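Local coordinates for alpha-11 giardin (Giardia intestinalis, PDB 2II2), which binds calcium as a member of the annexin family, probably also binds phosphatidylserine-containing membranes, and may help the parasite attach and maintain its ventral-disk cytoskeleton, at residues Asp93-Asp99 against Glu254-Ile259; Leu124-Val129 against Cys142-Arg147; Ser136-Leu141 against Asn218-Leu222; Val178-Ile183 against Leu222-His226. All coordinates share one frame. Residues are numbered along the deposited sequence.

Contact 1: residues Asp93-Asp99 against Glu254-Ile259; sequences DFRAIHD and EQAARI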
# COMPACT_ATOMS: atom_id res chain seq x y z
N ASP A 93 11.30 -0.45 6.94
CA ASP A 93 9.96 0.11 7.12
C ASP A 93 8.99 -0.99 6.71
O ASP A 93 8.65 -1.19 5.51
CB ASP A 93 9.77 1.33 6.21
CG ASP A 93 8.39 1.94 6.31
OD1 ASP A 93 7.52 1.32 6.96
OD2 ASP A 93 8.15 3.01 5.73
N PHE A 94 8.57 -1.79 7.70
CA PHE A 94 7.66 -2.87 7.40
C PHE A 94 6.33 -2.38 6.85
O PHE A 94 5.69 -3.11 6.08
CB PHE A 94 7.41 -3.75 8.64
CG PHE A 94 8.55 -4.67 8.95
CD1 PHE A 94 9.23 -4.54 10.14
CD2 PHE A 94 8.94 -5.66 8.05
CE1 PHE A 94 10.29 -5.41 10.47
CE2 PHE A 94 10.01 -6.52 8.37
CZ PHE A 94 10.67 -6.40 9.57
N ARG A 95 5.88 -1.19 7.25
CA ARG A 95 4.59 -0.73 6.73
C ARG A 95 4.65 -0.68 5.19
O ARG A 95 3.72 -1.12 4.51
CB ARG A 95 4.21 0.64 7.27
CG ARG A 95 3.91 0.65 8.75
CD ARG A 95 3.37 2.01 9.15
NE ARG A 95 2.89 2.01 10.53
CZ ARG A 95 3.67 2.11 11.61
NH1 ARG A 95 4.99 2.25 11.48
NH2 ARG A 95 3.13 2.09 12.83
N ALA A 96 5.75 -0.14 4.67
CA ALA A 96 5.91 0.03 3.23
C ALA A 96 6.12 -1.32 2.52
O ALA A 96 5.55 -1.58 1.45
CB ALA A 96 7.06 0.97 2.91
N ILE A 97 6.94 -2.20 3.11
CA ILE A 97 7.14 -3.52 2.50
C ILE A 97 5.81 -4.28 2.46
O ILE A 97 5.46 -4.89 1.45
CB ILE A 97 8.22 -4.34 3.27
CG1 ILE A 97 9.56 -3.59 3.30
CG2 ILE A 97 8.38 -5.70 2.60
CD1 ILE A 97 10.54 -4.12 4.35
N HIS A 98 5.08 -4.24 3.56
CA HIS A 98 3.80 -4.92 3.64
C HIS A 98 2.83 -4.42 2.59
O HIS A 98 2.14 -5.21 1.93
CB HIS A 98 3.19 -4.74 5.03
CG HIS A 98 3.86 -5.53 6.09
ND1 HIS A 98 3.64 -5.28 7.43
CD2 HIS A 98 4.76 -6.54 6.03
CE1 HIS A 98 4.38 -6.11 8.14
NE2 HIS A 98 5.04 -6.91 7.32
N ASP A 99 2.74 -3.10 2.44
CA ASP A 99 1.83 -2.55 1.43
C ASP A 99 2.11 -3.19 0.06
O ASP A 99 1.20 -3.57 -0.71
CB ASP A 99 1.97 -1.02 1.31
CG ASP A 99 1.46 -0.27 2.52
OD1 ASP A 99 0.79 -0.88 3.37
OD2 ASP A 99 1.71 0.95 2.66
N GLU A 254 2.96 10.46 4.74
CA GLU A 254 3.82 9.53 4.02
C GLU A 254 3.07 8.26 3.61
O GLU A 254 3.14 7.81 2.46
CB GLU A 254 5.00 9.17 4.92
CG GLU A 254 5.93 8.15 4.44
CD GLU A 254 6.91 7.72 5.53
OE1 GLU A 254 6.60 7.83 6.75
OE2 GLU A 254 8.00 7.25 5.15
N GLN A 255 2.39 7.66 4.57
CA GLN A 255 1.63 6.43 4.32
C GLN A 255 0.49 6.68 3.34
O GLN A 255 0.29 5.92 2.36
CB GLN A 255 1.07 5.89 5.64
CG GLN A 255 2.14 5.41 6.58
CD GLN A 255 1.60 5.18 7.96
OE1 GLN A 255 0.43 4.81 8.13
NE2 GLN A 255 2.47 5.29 8.95
N ALA A 256 -0.26 7.77 3.54
CA ALA A 256 -1.38 8.05 2.66
C ALA A 256 -0.90 8.29 1.22
O ALA A 256 -1.56 7.90 0.27
CB ALA A 256 -2.17 9.22 3.18
N ALA A 257 0.24 8.98 1.07
CA ALA A 257 0.81 9.23 -0.25
C ALA A 257 1.16 7.92 -0.94
O ALA A 257 0.86 7.74 -2.13
CB ALA A 257 2.03 10.14 -0.13
N ARG A 258 1.80 7.00 -0.22
CA ARG A 258 2.18 5.73 -0.82
C ARG A 258 0.98 4.87 -1.22
O ARG A 258 0.93 4.33 -2.32
CB ARG A 258 3.08 4.98 0.14
CG ARG A 258 3.46 3.61 -0.34
CD ARG A 258 4.36 2.85 0.63
NE ARG A 258 3.72 2.58 1.92
CZ ARG A 258 4.08 3.12 3.08
NH1 ARG A 258 5.04 4.05 3.16
NH2 ARG A 258 3.45 2.73 4.16
N ILE A 259 0.04 4.72 -0.28
CA ILE A 259 -1.15 3.93 -0.52
C ILE A 259 -1.92 4.49 -1.72
O ILE A 259 -2.37 3.73 -2.60
CB ILE A 259 -2.01 3.89 0.75
CG1 ILE A 259 -1.27 3.16 1.86
CG2 ILE A 259 -3.36 3.25 0.46
CD1 ILE A 259 -1.76 3.50 3.26
O HOH W 1 5.48 3.94 5.97
O HOH W 2 9.04 5.40 6.90
O HOH W 3 0.02 2.87 10.10
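Arg258 lays one face of its guanidinium over Ala96, with CZ of Arg258 3.6 Å from CA of Ala96, and so covers the small residue with a flat, charged group. At the edge of that group stands Asp99: its OD2 accepts from Arg258 NE at 2.7 Å and from Arg258 NH2 at 2.9 Å, a salt bridge held by two N-H groups meeting a single oxygen. The other oxygen, OD1, pairs with Arg220 on helix 216-230, so one carboxylate serves two arginines. The segments are nearly parallel, at 15°, and their axes lie 11.1 Å apart, a spacing that leaves room for three bridging waters alongside the direct contacts. Asp93, the N-cap of helix 94-102 through a weak bond from Ala96 N to its OD1, leaves OD2 facing segment 254-259; one water joins that oxygen to Arg258 NH1, and a second joins it to Glu254 OE2, easing the approach of two like charges. A third links Arg95 NE to Gln255 OE1. Wide spacing, ion pairs and ordered water between the second helices of repeats two and four are consistent with the hydrophilic central channel of the annexin fold.

Contact 2: residues Leu124-Val129 against Cys142-Arg147; sequences LLQDFV and CHLAIR
Both segments are helical, and they run antiparallel: the angle between their N-to-C directions is 159° (signed crossing angle -159°), with the axes approaching to 10.2 Å. The register is set by Phe128 and His143, whose CA atoms lie 6.6 Å apart. Segment 142-147 ends its helix, and only weak backbone bonds hold Ile146 N and Arg147 N there. Ile146 takes chi1 p and chi2 t, which sends CD1 toward the facing helix; that methyl lies 3.6 Å from Leu125 CA, 3.7 Å from Leu125 CD1, 4.1 Å from Leu124 CG and 3.4 Å from Phe128 CD2. Phe128 (chi1 m, chi2 11°) also brings CE2 to 3.9 Å from Cys142 CB, and Cys142 SG lies obliquely 5.4 Å from the centroid of the Phe128 ring, a sulfur-aromatic contact. His143 (m, chi2 -111°) offers a ring face to Phe128 CB, which sits 4.1 Å from the centroid in a CH-pi contact, while its NE2 hydrogen-bonds the backbone O of Ile132 in the connecting loop. At the margin Leu125 CD1 touches Arg147 CG at 3.8 Å. This is the antiparallel pair of fourth and fifth helices in the second annexin repeat. Its interface rests on apolar and aromatic packing and leaves Cys142 O, 3.4 Å from the edge atom CE2 of Phe128, buried without a polar partner.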
# COMPACT_ATOMS: atom_id res chain seq x y z
N LEU A 124 14.66 -10.59 -4.93
CA LEU A 124 13.91 -10.05 -3.81
C LEU A 124 13.93 -10.96 -2.59
O LEU A 124 14.23 -10.51 -1.48
CB LEU A 124 12.46 -9.80 -4.27
CG LEU A 124 11.59 -9.16 -3.18
CD1 LEU A 124 12.10 -7.81 -2.78
CD2 LEU A 124 10.14 -9.01 -3.68
N LEU A 125 13.64 -12.24 -2.80
CA LEU A 125 13.63 -13.19 -1.68
C LEU A 125 14.99 -13.27 -1.00
O LEU A 125 15.06 -13.35 0.21
CB LEU A 125 13.16 -14.58 -2.12
CG LEU A 125 13.08 -15.65 -1.03
CD1 LEU A 125 12.20 -15.26 0.14
CD2 LEU A 125 12.62 -16.98 -1.64
N GLN A 126 16.07 -13.23 -1.78
CA GLN A 126 17.41 -13.30 -1.19
C GLN A 126 17.73 -12.05 -0.34
O GLN A 126 18.32 -12.14 0.74
CB GLN A 126 18.46 -13.54 -2.27
CG GLN A 126 19.81 -14.01 -1.75
CD GLN A 126 19.74 -15.28 -0.93
OE1 GLN A 126 18.86 -16.13 -1.10
NE2 GLN A 126 20.69 -15.43 -0.03
N ASP A 127 17.29 -10.90 -0.83
CA ASP A 127 17.43 -9.70 -0.02
C ASP A 127 16.60 -9.77 1.26
O ASP A 127 17.05 -9.30 2.30
CB ASP A 127 17.08 -8.45 -0.84
CG ASP A 127 18.22 -7.98 -1.76
OD1 ASP A 127 19.32 -8.57 -1.72
OD2 ASP A 127 17.99 -7.06 -2.57
N PHE A 128 15.40 -10.36 1.19
CA PHE A 128 14.64 -10.63 2.42
C PHE A 128 15.39 -11.57 3.36
O PHE A 128 15.48 -11.30 4.56
CB PHE A 128 13.25 -11.20 2.10
CG PHE A 128 12.25 -10.17 1.61
CD1 PHE A 128 12.60 -8.87 1.25
CD2 PHE A 128 10.91 -10.56 1.47
CE1 PHE A 128 11.64 -7.98 0.79
CE2 PHE A 128 9.95 -9.68 1.03
CZ PHE A 128 10.30 -8.41 0.68
N VAL A 129 15.96 -12.65 2.82
CA VAL A 129 16.73 -13.59 3.63
C VAL A 129 17.90 -12.87 4.31
O VAL A 129 18.14 -13.07 5.49
CB VAL A 129 17.23 -14.79 2.79
CG1 VAL A 129 18.29 -15.61 3.57
CG2 VAL A 129 16.05 -15.68 2.35
N CYS A 142 6.57 -10.72 5.49
CA CYS A 142 7.39 -10.37 4.33
C CYS A 142 7.81 -11.62 3.56
O CYS A 142 7.63 -11.73 2.33
CB CYS A 142 8.62 -9.57 4.71
SG CYS A 142 8.23 -7.93 5.38
N HIS A 143 8.40 -12.57 4.28
CA HIS A 143 8.93 -13.77 3.64
C HIS A 143 7.83 -14.66 3.07
O HIS A 143 7.91 -15.14 1.93
CB HIS A 143 9.75 -14.59 4.64
CG HIS A 143 11.08 -14.01 4.99
ND1 HIS A 143 12.26 -14.59 4.58
CD2 HIS A 143 11.42 -12.92 5.72
CE1 HIS A 143 13.27 -13.89 5.07
NE2 HIS A 143 12.79 -12.88 5.77
N LEU A 144 6.82 -14.94 3.88
CA LEU A 144 5.80 -15.89 3.44
C LEU A 144 4.93 -15.33 2.32
O LEU A 144 4.49 -16.07 1.44
CB LEU A 144 4.95 -16.44 4.59
CG LEU A 144 5.73 -17.23 5.65
CD1 LEU A 144 4.77 -17.79 6.71
CD2 LEU A 144 6.60 -18.33 5.06
N ALA A 145 4.72 -14.01 2.31
CA ALA A 145 3.96 -13.39 1.23
C ALA A 145 4.56 -13.71 -0.14
O ALA A 145 3.83 -13.92 -1.11
CB ALA A 145 3.90 -11.86 1.40
N ILE A 146 5.88 -13.72 -0.23
CA ILE A 146 6.51 -13.96 -1.51
C ILE A 146 6.82 -15.44 -1.78
O ILE A 146 6.99 -15.83 -2.92
CB ILE A 146 7.68 -12.98 -1.79
CG1 ILE A 146 8.85 -13.22 -0.85
CG2 ILE A 146 7.19 -11.48 -1.79
CD1 ILE A 146 10.15 -12.48 -1.29
N ARG A 147 6.85 -16.28 -0.74
CA ARG A 147 7.17 -17.70 -0.88
C ARG A 147 5.96 -18.60 -1.07
O ARG A 147 6.06 -19.60 -1.77
CB ARG A 147 7.94 -18.18 0.34
CG ARG A 147 9.40 -17.78 0.38
CD ARG A 147 10.04 -18.03 1.73
NE ARG A 147 9.59 -19.26 2.39
CZ ARG A 147 9.68 -19.49 3.71
NH1 ARG A 147 10.21 -18.57 4.53
NH2 ARG A 147 9.24 -20.64 4.21

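Contact 3: residues Ser136-Leu141 against Asn218-Leu222; sequences SAASYL and NARGL
Ser136 is the N-cap of a helix that starts at Ala137: with chi1 p its OG accepts from Ser139 N at 3.0 Å, while Ser139 OG donates back to Ser136 O at 2.7 Å. Ser136 CB lies 3.5 Å from Asn218 OD1. Ala137 points toward the second helix and sets CB 3.9 Å from Leu222 CD1. The backbones come nearest where Ala138 CA lies 4.9 Å from Asn218 CA; Ala138 N, a first-turn amide with no helical acceptor, donates to Asn218 OD1 at 2.8 Å. Leu141 (m, t), one turn on from Ala137, lays CD1 3.5 Å from Gly221 C and 4.2 Å from Leu222 CG. A CB on Gly221 would fall 3.0 Å from Leu141 CD1, too tight, so the bare backbone makes room for the leucine. The segment axes cross at +37° and approach to 8.9 Å. Helix 137-147 and helix 216-230 are the fifth helices of the second and third annexin repeats, joined here in the annexin fold.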
# COMPACT_ATOMS: atom_id res chain seq x y z
N SER A 136 9.47 -11.58 14.10
CA SER A 136 8.16 -11.05 14.36
C SER A 136 7.13 -11.50 13.34
O SER A 136 7.50 -11.98 12.26
CB SER A 136 8.27 -9.54 14.27
OG SER A 136 8.75 -9.17 12.99
N ALA A 137 5.85 -11.28 13.65
CA ALA A 137 4.81 -11.45 12.63
C ALA A 137 5.14 -10.62 11.40
O ALA A 137 4.99 -11.09 10.28
CB ALA A 137 3.46 -11.06 13.20
N ALA A 138 5.62 -9.39 11.62
CA ALA A 138 5.94 -8.51 10.49
C ALA A 138 6.97 -9.12 9.55
O ALA A 138 6.82 -9.07 8.33
CB ALA A 138 6.44 -7.17 10.98
N SER A 139 8.00 -9.74 10.13
CA SER A 139 9.02 -10.40 9.32
C SER A 139 8.52 -11.63 8.58
O SER A 139 8.81 -11.80 7.39
CB SER A 139 10.25 -10.72 10.15
OG SER A 139 9.98 -11.65 11.19
N TYR A 140 7.76 -12.47 9.28
CA TYR A 140 7.15 -13.61 8.63
C TYR A 140 6.23 -13.20 7.49
O TYR A 140 6.19 -13.87 6.47
CB TYR A 140 6.41 -14.54 9.61
CG TYR A 140 7.35 -15.45 10.32
CD1 TYR A 140 7.79 -15.16 11.61
CD2 TYR A 140 7.83 -16.59 9.71
CE1 TYR A 140 8.70 -15.98 12.27
CE2 TYR A 140 8.74 -17.44 10.37
CZ TYR A 140 9.16 -17.11 11.65
OH TYR A 140 10.06 -17.93 12.29
N LEU A 141 5.47 -12.11 7.65
CA LEU A 141 4.59 -11.66 6.56
C LEU A 141 5.41 -11.37 5.32
O LEU A 141 4.98 -11.71 4.21
CB LEU A 141 3.83 -10.41 6.99
CG LEU A 141 2.64 -10.67 7.91
CD1 LEU A 141 2.28 -9.41 8.69
CD2 LEU A 141 1.45 -11.17 7.07
N ASN A 218 3.39 -4.71 13.37
CA ASN A 218 2.91 -6.09 13.42
C ASN A 218 1.39 -6.14 13.23
O ASN A 218 0.88 -6.84 12.35
CB ASN A 218 3.24 -6.80 14.75
CG ASN A 218 4.70 -7.32 14.83
OD1 ASN A 218 5.33 -7.65 13.83
ND2 ASN A 218 5.21 -7.43 16.06
N ALA A 219 0.66 -5.39 14.06
CA ALA A 219 -0.81 -5.43 14.03
C ALA A 219 -1.33 -5.01 12.66
O ALA A 219 -2.21 -5.64 12.10
CB ALA A 219 -1.39 -4.53 15.12
N ARG A 220 -0.76 -3.92 12.15
CA ARG A 220 -1.20 -3.40 10.88
C ARG A 220 -0.96 -4.41 9.76
O ARG A 220 -1.83 -4.62 8.89
CB ARG A 220 -0.45 -2.10 10.57
CG ARG A 220 -0.73 -1.46 9.22
CD ARG A 220 0.25 -0.35 9.02
NE ARG A 220 0.12 0.41 7.78
CZ ARG A 220 0.59 0.01 6.60
NH1 ARG A 220 1.25 -1.16 6.47
NH2 ARG A 220 0.43 0.77 5.53
N GLY A 221 0.21 -5.03 9.75
CA GLY A 221 0.52 -5.97 8.67
C GLY A 221 -0.40 -7.20 8.67
O GLY A 221 -0.87 -7.66 7.62
N LEU A 222 -0.64 -7.73 9.87
CA LEU A 222 -1.56 -8.87 9.96
C LEU A 222 -2.95 -8.47 9.53
O LEU A 222 -3.63 -9.23 8.87
CB LEU A 222 -1.59 -9.41 11.41
CG LEU A 222 -0.36 -10.23 11.80
CD1 LEU A 222 -0.36 -10.38 13.30
CD2 LEU A 222 -0.38 -11.61 11.10

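Contact 4: residues Val178-Ile183 against Leu222-His226; sequences VVRLII and LCIAH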
# COMPACT_ATOMS: atom_id res chain seq x y z
N VAL A 178 0.24 -18.19 12.59
CA VAL A 178 -0.83 -17.24 12.26
C VAL A 178 -0.62 -16.68 10.87
O VAL A 178 -1.56 -16.64 10.08
CB VAL A 178 -0.89 -16.12 13.32
CG1 VAL A 178 -1.83 -14.99 12.85
CG2 VAL A 178 -1.36 -16.68 14.64
N VAL A 179 0.60 -16.24 10.58
CA VAL A 179 0.90 -15.68 9.29
C VAL A 179 0.67 -16.73 8.20
O VAL A 179 0.04 -16.45 7.17
CB VAL A 179 2.34 -15.13 9.24
CG1 VAL A 179 2.69 -14.75 7.81
CG2 VAL A 179 2.46 -13.94 10.14
N ARG A 180 1.18 -17.95 8.40
CA ARG A 180 1.03 -18.99 7.39
C ARG A 180 -0.44 -19.25 7.12
O ARG A 180 -0.84 -19.35 5.95
CB ARG A 180 1.71 -20.26 7.85
CG ARG A 180 1.66 -21.37 6.88
CD ARG A 180 2.52 -22.52 7.38
NE ARG A 180 3.90 -22.10 7.66
CZ ARG A 180 4.85 -22.00 6.73
NH1 ARG A 180 4.60 -22.25 5.45
NH2 ARG A 180 6.07 -21.62 7.09
N LEU A 181 -1.24 -19.35 8.20
CA LEU A 181 -2.68 -19.59 8.00
C LEU A 181 -3.32 -18.54 7.11
O LEU A 181 -3.99 -18.88 6.11
CB LEU A 181 -3.38 -19.69 9.35
CG LEU A 181 -4.85 -20.14 9.38
CD1 LEU A 181 -5.18 -20.65 10.76
CD2 LEU A 181 -5.81 -19.00 9.01
N ILE A 182 -3.06 -17.28 7.45
CA ILE A 182 -3.70 -16.20 6.70
C ILE A 182 -3.19 -16.13 5.25
O ILE A 182 -3.97 -16.09 4.30
CB ILE A 182 -3.47 -14.86 7.40
CG1 ILE A 182 -4.18 -14.84 8.76
CG2 ILE A 182 -4.00 -13.72 6.57
CD1 ILE A 182 -3.79 -13.68 9.65
N ILE A 183 -1.86 -16.15 5.10
CA ILE A 183 -1.25 -15.98 3.78
C ILE A 183 -1.56 -17.11 2.79
O ILE A 183 -1.59 -16.87 1.57
CB ILE A 183 0.31 -15.79 3.88
CG1 ILE A 183 0.67 -14.47 4.55
CG2 ILE A 183 1.02 -16.05 2.53
CD1 ILE A 183 0.43 -13.28 3.71
N LEU A 222 -0.64 -7.73 9.87
CA LEU A 222 -1.56 -8.87 9.96
C LEU A 222 -2.95 -8.47 9.53
O LEU A 222 -3.63 -9.23 8.87
CB LEU A 222 -1.59 -9.41 11.41
CG LEU A 222 -0.36 -10.23 11.80
CD1 LEU A 222 -0.36 -10.38 13.30
CD2 LEU A 222 -0.38 -11.61 11.10
N CYS A 223 -3.40 -7.28 9.92
CA CYS A 223 -4.73 -6.85 9.48
C CYS A 223 -4.81 -6.67 7.96
O CYS A 223 -5.84 -6.92 7.37
CB CYS A 223 -5.14 -5.55 10.17
SG CYS A 223 -5.59 -5.74 11.90
N ILE A 224 -3.73 -6.19 7.34
CA ILE A 224 -3.72 -6.03 5.90
C ILE A 224 -3.86 -7.40 5.21
O ILE A 224 -4.64 -7.59 4.25
CB ILE A 224 -2.48 -5.27 5.42
CG1 ILE A 224 -2.61 -3.79 5.78
CG2 ILE A 224 -2.27 -5.43 3.92
CD1 ILE A 224 -1.34 -2.99 5.61
N ALA A 225 -3.07 -8.37 5.68
CA ALA A 225 -3.13 -9.71 5.09
C ALA A 225 -4.51 -10.35 5.27
O ALA A 225 -5.08 -10.95 4.34
CB ALA A 225 -2.05 -10.59 5.63
N HIS A 226 -5.06 -10.21 6.47
CA HIS A 226 -6.42 -10.64 6.79
C HIS A 226 -7.43 -10.01 5.84
O HIS A 226 -8.22 -10.70 5.20
CB HIS A 226 -6.69 -10.23 8.25
CG HIS A 226 -8.14 -10.12 8.60
ND1 HIS A 226 -8.97 -11.22 8.70
CD2 HIS A 226 -8.90 -9.03 8.83
CE1 HIS A 226 -10.19 -10.79 8.99
NE2 HIS A 226 -10.16 -9.47 9.09
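Two main bumps and hollows shape this interface between helices inclined at 26° to each other, with axes 9.8 Å apart. The first bump is Leu222: its CB leaves the backbone sideways, but the m, t rotamer swings the side chain across, and CD2 settles in a hollow floored by three branched residues, 3.8 Å from Val179 CG2, 4.1 Å from Val178 CG1 and 4.2 Å from Ile182 CD1. The second runs the other way. Ile182 CG2 lies against the low ground that Ala225 leaves on its helix, 3.8 Å from Ala225 CB, 3.6 Å from Ala225 C and 3.7 Å from His226 N, so the isoleucine rests on backbone as much as on side chain. Ile183, next in sequence to Ile182, brings CD1 to 4.1 Å from Ala225 CB. The matching is close enough for the CA atoms of Ile182 and His226 to come within 6.2 Å. Leu141 of helix 137-147 also touches both Val179 and Ala225. The imidazole of His226 turns away to hydrogen-bond Tyr190. These are the second and fifth helices of the third annexin repeat, running in roughly the same direction within it. Asn229, further along helix 216-230, hydrogen-bonds the backbone O of Ile182, but between the two segments themselves no hydrogen bond or charge pair crosses, and their contact rests on the fit of largely buried aliphatic groups.

Overall arrangement
From the N terminus, the first segment reached is 93-99, which waits 155 residues for its partner 254-259; contact 1 thus closes a long loop with the other three nested inside. Contact 2 closes a short hairpin within the second repeat. Contact 3 starts at the head of the second helix of that helical hairpin, 137-147, and therefore crosses contact 2 on its way to helix 216-230. Contact 4 opens after contact 2 has closed and lands beside contact 3, sharing Leu222. Together they tie repeat two to repeat three and, through the salt bridge of Asp99 with Arg220 and the probable hydrogen bond of His98 to the backbone of Ala138, to the central pairing with repeat four.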